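Local structure of NTF2-like nuclease/anti-CRISPR (Clostridia bacterium, 7JTA) at the interface of chains A and B. The protein inhibits the Cas9 nuclease of Streptococcus pyogenes as an anti-CRISPR and relieves DNA torsion in target plasmids, probably by nicking them. Numbering follows the deposited sequence. Chains: chain A/B, NTF2-like nuclease/anti-CRISPR.

The interface of chains A and B. Residues chain A 54-57; chain B 34, 54-58.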
loop_
_atom_site.group_PDB
_atom_site.type_symbol
_atom_site.label_atom_id
_atom_site.label_comp_id
_atom_site.label_asym_id
_atom_site.label_seq_id
_atom_site.Cartn_x
_atom_site.Cartn_y
_atom_site.Cartn_z
ATOM N N ILE A 54 6.858 1.425 -4.281
ATOM C CA ILE A 54 6.336 1.846 -2.994
ATOM C C ILE A 54 5.714 0.684 -2.232
ATOM O O ILE A 54 5.932 0.546 -1.027
ATOM C CB ILE A 54 5.322 2.999 -3.153
ATOM C CG1 ILE A 54 6.000 4.236 -3.743
ATOM C CG2 ILE A 54 4.663 3.313 -1.816
ATOM C CD1 ILE A 54 5.084 5.431 -3.808
ATOM N N SER A 55 4.945 -0.162 -2.914
ATOM C CA SER A 55 4.275 -1.260 -2.237
ATOM C C SER A 55 3.834 -2.298 -3.257
ATOM O O SER A 55 3.463 -1.964 -4.384
ATOM C CB SER A 55 3.075 -0.763 -1.431
ATOM O OG SER A 55 1.958 -0.554 -2.271
ATOM N N THR A 56 3.912 -3.561 -2.849
ATOM C CA THR A 56 3.382 -4.683 -3.609
ATOM C C THR A 56 2.521 -5.518 -2.676
ATOM O O THR A 56 2.867 -5.706 -1.508
ATOM C CB THR A 56 4.491 -5.537 -4.210
ATOM O OG1 THR A 56 5.401 -4.699 -4.939
ATOM C CG2 THR A 56 3.900 -6.576 -5.154
ATOM N N VAL A 57 1.383 -5.988 -3.179
ATOM C CA VAL A 57 0.436 -6.745 -2.369
ATOM C C VAL A 57 -0.150 -7.869 -3.209
ATOM O O VAL A 57 -0.369 -7.710 -4.415
ATOM C CB VAL A 57 -0.688 -5.849 -1.810
ATOM C CG1 VAL A 57 -1.601 -6.653 -0.913
ATOM C CG2 VAL A 57 -0.094 -4.677 -1.052
ATOM N N TYR B 34 13.006 -2.091 2.175
ATOM C CA TYR B 34 11.653 -2.615 2.095
ATOM C C TYR B 34 11.446 -3.691 3.151
ATOM O O TYR B 34 12.380 -4.404 3.530
ATOM C CB TYR B 34 11.362 -3.207 0.710
ATOM C CG TYR B 34 11.361 -2.187 -0.395
ATOM C CD1 TYR B 34 12.515 -1.911 -1.108
ATOM C CD2 TYR B 34 10.205 -1.489 -0.716
ATOM C CE1 TYR B 34 12.519 -0.971 -2.119
ATOM C CE2 TYR B 34 10.198 -0.554 -1.721
ATOM C CZ TYR B 34 11.356 -0.297 -2.420
ATOM O OH TYR B 34 11.350 0.637 -3.426
ATOM N N ILE B 54 3.555 -12.149 0.542
ATOM C CA ILE B 54 2.246 -11.559 0.768
ATOM C C ILE B 54 2.239 -10.064 0.476
ATOM O O ILE B 54 1.304 -9.557 -0.147
ATOM C CB ILE B 54 1.762 -11.835 2.208
ATOM C CG1 ILE B 54 1.600 -13.338 2.429
ATOM C CG2 ILE B 54 0.458 -11.092 2.487
ATOM C CD1 ILE B 54 0.748 -14.012 1.386
ATOM N N SER B 55 3.265 -9.341 0.917
ATOM C CA SER B 55 3.284 -7.899 0.738
ATOM C C SER B 55 4.699 -7.383 0.934
ATOM O O SER B 55 5.438 -7.884 1.784
ATOM C CB SER B 55 2.335 -7.211 1.721
ATOM O OG SER B 55 2.928 -7.097 3.005
ATOM N N THR B 56 5.063 -6.378 0.147
ATOM C CA THR B 56 6.315 -5.659 0.316
ATOM C C THR B 56 5.988 -4.178 0.360
ATOM O O THR B 56 5.164 -3.694 -0.420
ATOM C CB THR B 56 7.302 -5.948 -0.820
ATOM O OG1 THR B 56 7.447 -7.365 -0.990
ATOM C CG2 THR B 56 8.664 -5.345 -0.509
ATOM N N VAL B 57 6.623 -3.458 1.274
ATOM C CA VAL B 57 6.336 -2.042 1.451
ATOM C C VAL B 57 7.641 -1.313 1.724
ATOM O O VAL B 57 8.544 -1.850 2.373
ATOM C CB VAL B 57 5.321 -1.796 2.586
ATOM C CG1 VAL B 57 5.997 -1.949 3.941
ATOM C CG2 VAL B 57 4.710 -0.420 2.447
ATOM N N LEU B 58 7.736 -0.089 1.216
ATOM C CA LEU B 58 8.881 0.766 1.487
ATOM C C LEU B 58 8.862 1.195 2.948
ATOM O O LEU B 58 7.819 1.595 3.473
ATOM C CB LEU B 58 8.834 1.987 0.571
ATOM C CG LEU B 58 9.984 2.988 0.516
ATOM C CD1 LEU B 58 11.188 2.376 -0.187
ATOM C CD2 LEU B 58 9.523 4.256 -0.189
#
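Two edge strands, residues 48-58 of each chain, run antiparallel here and pair the beta-sheets of two copies edge to edge, the two-fold axis passing between A:Thr56 and B:Thr56. The deposited assembly holds four copies, and this junction may or may not be the one that forms in solution. Backbone does the gripping. At the centre each threonine exchanges both its amide and its carbonyl with its twin: A:Thr56 N gives its hydrogen to B:Thr56 O at 2.7 Å, nearly straight (167° at the hydrogen), and B:Thr56 N returns the bond to A:Thr56 O at 2.8 Å. Both donors lie in the plane of the carbonyl they meet, the second on a lone pair, as expected for two strands lying flat against each other. Each threonine hides 47 Å² against the other chain. One register step out, A:Ile54 O accepts from B:Leu58 N at 2.9 Å, but that N-H comes from above the carbonyl plane, 27° out of it; the tilt may reflect the backbone at A:Ile54, which departs from the extended strand conformation.

Around these bonds Ser55, Val57 and B:Leu58 place carbons beside the partner's carbonyls. The antiparallel pairing of A:Ser55 with B:Val57 lays the serine's CB methylene, rather than its hydroxyl, beside B:Thr56 O at 3.7 Å, and B:Ser55, opposite A:Val57, does the same at A:Thr56 O. In both valines a methyl stands anti to the backbone N and faces the partner's Ile54 carbonyl. In A:Val57 this is CG1 (chi1 -177°), 4.2 Å from B:Ile54 O; in B:Val57 it is CG2, 3.8 Å from A:Ile54 O. The remaining methyl lies beside N in chain A and between N and the carbonyl carbon in chain B, a difference that carries little weight at 2.8 Å resolution. B:Leu58 CB flanks A:Ile54 O at 3.6 Å, so this carbonyl is bordered by leucine and valine carbons while the leucine amide satisfies it.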